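PDB 6A51: CheQ from Campylobacter jejuni subsp. jejuni, which is a regulator that, like CheP, controls transcription of the core chemotaxis operon cheVAW. Local coordinates for residues I61-R65 and N66-E70; P152-F155 and E156-I159. All blocks are in the same frame, centred on the assembly; numbering follows the deposited sequence.

Overall arrangement
From the N terminus, the chain first builds a four-stranded mixed sheet, and strand 62-64 is one of its inner strands, between 52-55 and 27-29. Contact 1 turns the chain where this strand ends, on the way to helix 73-77. The chain then passes through the three-stranded sheet of 85-87, 116-119 and 122-126. Contact 2 comes much later, in the loop from strand 142-146 to strand 159-160 of the last sheet, which the Cys147-Cys166 disulfide also ties. The two contacts follow in series and neither nest nor cross. The centres of contact 1 and contact 2 lie about 45 Å apart, on opposite sides of the chain's centre.

Contact 1 (I61-R65 and N66-E70); sequences IFLHR and NCILE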
loop_
_atom_site.group_PDB
_atom_site.type_symbol
_atom_site.label_atom_id
_atom_site.label_comp_id
_atom_site.label_asym_id
_atom_site.label_seq_id
_atom_site.Cartn_x
_atom_site.Cartn_y
_atom_site.Cartn_z
ATOM N N ILE A 61 9.684 -6.407 4.189
ATOM C CA ILE A 61 10.678 -6.254 3.140
ATOM C C ILE A 61 10.035 -6.529 1.798
ATOM O O ILE A 61 9.342 -7.536 1.640
ATOM C CB ILE A 61 11.872 -7.190 3.373
ATOM C CG1 ILE A 61 12.545 -6.831 4.694
ATOM C CG2 ILE A 61 12.849 -7.075 2.223
ATOM C CD1 ILE A 61 12.933 -5.376 4.770
ATOM N N PHE A 62 10.274 -5.644 0.829
ATOM C CA PHE A 62 9.900 -5.870 -0.558
ATOM C C PHE A 62 11.163 -5.918 -1.414
ATOM O O PHE A 62 12.093 -5.133 -1.210
ATOM C CB PHE A 62 8.951 -4.772 -1.058
ATOM C CG PHE A 62 7.645 -4.718 -0.312
ATOM C CD1 PHE A 62 7.537 -4.008 0.873
ATOM C CD2 PHE A 62 6.533 -5.397 -0.784
ATOM C CE1 PHE A 62 6.347 -3.971 1.573
ATOM C CE2 PHE A 62 5.332 -5.368 -0.089
ATOM C CZ PHE A 62 5.240 -4.654 1.092
ATOM N N LEU A 63 11.192 -6.840 -2.373
ATOM C CA LEU A 63 12.321 -7.004 -3.277
ATOM C C LEU A 63 11.970 -6.415 -4.631
ATOM O O LEU A 63 10.891 -6.678 -5.168
ATOM C CB LEU A 63 12.695 -8.477 -3.430
ATOM C CG LEU A 63 13.000 -9.169 -2.096
ATOM C CD1 LEU A 63 13.115 -10.685 -2.241
ATOM C CD2 LEU A 63 14.255 -8.571 -1.508
ATOM N N HIS A 64 12.877 -5.622 -5.179
ATOM C CA HIS A 64 12.665 -5.079 -6.509
ATOM C C HIS A 64 12.859 -6.194 -7.532
ATOM O O HIS A 64 13.825 -6.964 -7.435
ATOM C CB HIS A 64 13.625 -3.917 -6.746
ATOM C CG HIS A 64 13.264 -3.059 -7.912
ATOM N ND1 HIS A 64 13.146 -3.554 -9.193
ATOM C CD2 HIS A 64 12.998 -1.735 -7.992
ATOM C CE1 HIS A 64 12.820 -2.572 -10.013
ATOM N NE2 HIS A 64 12.728 -1.457 -9.311
ATOM N N ARG A 65 11.932 -6.289 -8.503
ATOM C CA ARG A 65 11.853 -7.473 -9.367
ATOM C C ARG A 65 13.091 -7.641 -10.228
ATOM O O ARG A 65 13.451 -8.771 -10.582
ATOM C CB ARG A 65 10.631 -7.404 -10.277
ATOM C CG ARG A 65 9.341 -7.337 -9.548
ATOM C CD ARG A 65 8.177 -6.881 -10.413
ATOM N NE ARG A 65 6.984 -7.488 -9.865
ATOM C CZ ARG A 65 6.536 -8.685 -10.205
ATOM N NH1 ARG A 65 7.165 -9.371 -11.153
ATOM N NH2 ARG A 65 5.456 -9.185 -9.607
ATOM N N ASN A 66 13.727 -6.529 -10.593
ATOM C CA ASN A 66 14.932 -6.489 -11.404
ATOM C C ASN A 66 16.092 -7.215 -10.721
ATOM O O ASN A 66 16.777 -8.007 -11.377
ATOM C CB ASN A 66 15.212 -5.011 -11.708
ATOM C CG ASN A 66 16.447 -4.767 -12.553
ATOM O OD1 ASN A 66 17.192 -5.688 -12.902
ATOM N ND2 ASN A 66 16.641 -3.496 -12.933
ATOM N N CYS A 67 16.255 -7.073 -9.405
ATOM C CA CYS A 67 17.359 -7.706 -8.697
ATOM C C CYS A 67 17.174 -9.211 -8.457
ATOM O O CYS A 67 18.102 -9.846 -7.941
ATOM C CB CYS A 67 17.605 -6.987 -7.359
ATOM S SG CYS A 67 16.658 -7.565 -5.902
ATOM N N ILE A 68 16.029 -9.807 -8.819
ATOM C CA ILE A 68 15.840 -11.245 -8.609
ATOM C C ILE A 68 16.824 -12.032 -9.473
ATOM O O ILE A 68 17.083 -11.678 -10.636
ATOM C CB ILE A 68 14.381 -11.644 -8.907
ATOM C CG1 ILE A 68 13.422 -10.823 -8.049
ATOM C CG2 ILE A 68 14.130 -13.110 -8.577
ATOM C CD1 ILE A 68 13.580 -11.083 -6.572
ATOM N N LEU A 69 17.390 -13.103 -8.908
ATOM C CA LEU A 69 18.360 -13.931 -9.628
ATOM C C LEU A 69 17.680 -14.767 -10.715
ATOM O O LEU A 69 16.502 -15.126 -10.605
ATOM C CB LEU A 69 19.089 -14.866 -8.661
ATOM C CG LEU A 69 19.605 -14.319 -7.330
ATOM C CD1 LEU A 69 20.064 -15.448 -6.418
ATOM C CD2 LEU A 69 20.729 -13.350 -7.552
ATOM N N GLU A 70 18.442 -15.086 -11.778
ATOM C CA GLU A 70 17.936 -16.018 -12.792
ATOM C C GLU A 70 17.688 -17.391 -12.200
ATOM O O GLU A 70 16.739 -18.074 -12.598
ATOM C CB GLU A 70 18.898 -16.136 -13.974
ATOM C CG GLU A 70 18.771 -15.004 -14.989
ATOM C CD GLU A 70 19.332 -13.680 -14.486
ATOM O OE1 GLU A 70 20.049 -13.681 -13.459
ATOM O OE2 GLU A 70 19.052 -12.635 -15.118
#
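The carbonyl O of His64 accepts the backbone N of Cys67 at 3.1 Å. This bond opens two overlapping beta-turns, the first 3-10-like and the second of type I, that take the chain off strand 62-64 toward helix 73-77. The second turn is closed by Ile68 N, which lies 3.3 Å from Arg65 O. Both donors sit above the plane of the carbonyl they bind, the Cys67 N by 50° and the Ile68 N by 65°.

The His64 side chain adds a third link. Its CG is anti to the backbone N (chi1 -165°), which swings the ring beside its own carbonyl and toward the turn. Asn66 N then meets His64 ND1 at the ring edge, in the ring plane, in a weak hydrogen bond of 3.3 Å. The bond is fairly straight and consistent with ND1 carrying no proton. Asn66 CB lies 3.6 Å from His64 ND1. The Asn66 amide is turned well away from the plane of the ring. The ring also packs edge-to-face with Tyr27 of the adjacent strand.

The apolar side of the turn faces inward. Leu63 and Ile68 are buried and both touch Phe33 of helix 30-37. The CG1 branch of Ile68 lies against Arg65 O, and Ile68 CD1 reaches Leu63 CB, 4.2 Å away.

Contact 2 (P152-F155 and E156-I159); sequences PAPF and EKRI
Lys157 and Phe155 meet in a cation-pi contact on the protein surface. The ammonium NZ of Lys157 stands over one face of the Phe155 ring, 3.8 Å from the ring centroid. It is 15° off the ring normal, so it is displaced somewhat toward the rim. Nearer the backbone, Lys157 CG lies 3.8 Å from Phe155 CE1. The two side chains cross at about a right angle.

The same amine touches the residues just before Phe155. Lys157 NZ lies 3.5 Å from Ala153 CB and also borders Pro154 CD. The Lys157 chain bends near its end, and this folds NZ back over Ala153 and Pro154. Phe155 CG lies between its backbone N and carbonyl carbon (chi1 46°), which holds the ring close to the backbone and within reach of the lysine.

Glu156 and Arg158, the residues flanking Lys157, form a salt bridge. Arg158 grips the carboxylate side-on with two nitrogens. Arg158 NE binds Glu156 OE2 at 2.7 Å, and Arg158 NH2 binds Glu156 OE1 at 3.2 Å. Both oxygens lie close to the guanidinium plane. OE2 also accepts Arg158 N through its anti lone pair. Further out, Glu156 OE1 is hydrogen-bonded with Ser151 OG, and Arg158 NH1 with Tyr143 OH. The loop joins the two outer strands of the last antiparallel sheet. Arg158, next to strand 159-160, is thus linked to Tyr143 of strand 142-146.

Several of these residues touch crystal neighbours, which may influence the local shape. The arginine probably offsets much of the carboxylate charge, while the lysine charge probably gains part of its stabilisation from the aromatic face.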
loop_
_atom_site.group_PDB
_atom_site.type_symbol
_atom_site.label_atom_id
_atom_site.label_comp_id
_atom_site.label_asym_id
_atom_site.label_seq_id
_atom_site.Cartn_x
_atom_site.Cartn_y
_atom_site.Cartn_z
ATOM N N PRO A 152 -14.017 25.120 8.186
ATOM C CA PRO A 152 -14.203 26.539 8.525
ATOM C C PRO A 152 -15.114 27.256 7.536
ATOM O O PRO A 152 -15.862 28.158 7.926
ATOM C CB PRO A 152 -12.776 27.095 8.488
ATOM C CG PRO A 152 -12.087 26.228 7.457
ATOM C CD PRO A 152 -12.686 24.845 7.616
ATOM N N ALA A 153 -15.071 26.841 6.258
ATOM C CA ALA A 153 -15.833 27.416 5.152
ATOM C C ALA A 153 -17.333 27.426 5.456
ATOM O O ALA A 153 -17.771 26.720 6.376
ATOM C CB ALA A 153 -15.537 26.632 3.866
ATOM N N PRO A 154 -18.152 28.196 4.715
ATOM C CA PRO A 154 -19.603 28.220 5.007
ATOM C C PRO A 154 -20.312 26.897 4.756
ATOM O O PRO A 154 -21.298 26.597 5.438
ATOM C CB PRO A 154 -20.139 29.311 4.068
ATOM C CG PRO A 154 -18.944 30.076 3.612
ATOM C CD PRO A 154 -17.803 29.126 3.624
ATOM N N PHE A 155 -19.869 26.122 3.768
ATOM C CA PHE A 155 -20.368 24.778 3.516
ATOM C C PHE A 155 -19.171 23.908 3.153
ATOM O O PHE A 155 -18.053 24.403 2.967
ATOM C CB PHE A 155 -21.444 24.758 2.408
ATOM C CG PHE A 155 -21.075 25.562 1.185
ATOM C CD1 PHE A 155 -20.299 25.007 0.180
ATOM C CD2 PHE A 155 -21.497 26.877 1.046
ATOM C CE1 PHE A 155 -19.954 25.749 -0.938
ATOM C CE2 PHE A 155 -21.154 27.626 -0.078
ATOM C CZ PHE A 155 -20.387 27.061 -1.065
ATOM N N GLU A 156 -19.408 22.600 3.060
ATOM C CA GLU A 156 -18.333 21.645 2.803
ATOM C C GLU A 156 -17.967 21.651 1.319
ATOM O O GLU A 156 -18.812 21.359 0.466
ATOM C CB GLU A 156 -18.754 20.249 3.259
ATOM C CG GLU A 156 -17.638 19.232 3.209
ATOM C CD GLU A 156 -16.385 19.709 3.925
ATOM O OE1 GLU A 156 -16.432 19.898 5.165
ATOM O OE2 GLU A 156 -15.354 19.903 3.238
ATOM N N LYS A 157 -16.705 21.968 1.011
ATOM C CA LYS A 157 -16.234 22.137 -0.363
ATOM C C LYS A 157 -15.280 21.035 -0.834
ATOM O O LYS A 157 -14.838 21.077 -1.990
ATOM C CB LYS A 157 -15.547 23.507 -0.510
ATOM C CG LYS A 157 -16.378 24.731 -0.071
ATOM C CD LYS A 157 -15.445 25.899 0.315
ATOM C CE LYS A 157 -16.049 27.278 0.047
ATOM N NZ LYS A 157 -17.218 27.614 0.913
ATOM N N ARG A 158 -14.935 20.069 0.028
ATOM C CA ARG A 158 -14.027 18.972 -0.287
ATOM C C ARG A 158 -14.785 17.790 -0.894
ATOM O O ARG A 158 -16.015 17.745 -0.893
ATOM C CB ARG A 158 -13.300 18.517 0.966
ATOM C CG ARG A 158 -12.345 19.540 1.548
ATOM C CD ARG A 158 -11.802 19.099 2.916
ATOM N NE ARG A 158 -12.812 19.169 3.982
ATOM C CZ ARG A 158 -12.619 18.753 5.234
ATOM N NH1 ARG A 158 -11.447 18.237 5.582
ATOM N NH2 ARG A 158 -13.591 18.866 6.140
ATOM N N ILE A 159 -14.037 16.805 -1.393
ATOM C CA ILE A 159 -14.665 15.613 -1.957
ATOM C C ILE A 159 -15.275 14.802 -0.826
ATOM O O ILE A 159 -14.580 14.393 0.113
ATOM C CB ILE A 159 -13.660 14.760 -2.743
ATOM C CG1 ILE A 159 -13.052 15.536 -3.902
ATOM C CG2 ILE A 159 -14.351 13.531 -3.307
ATOM C CD1 ILE A 159 -11.772 14.911 -4.419
#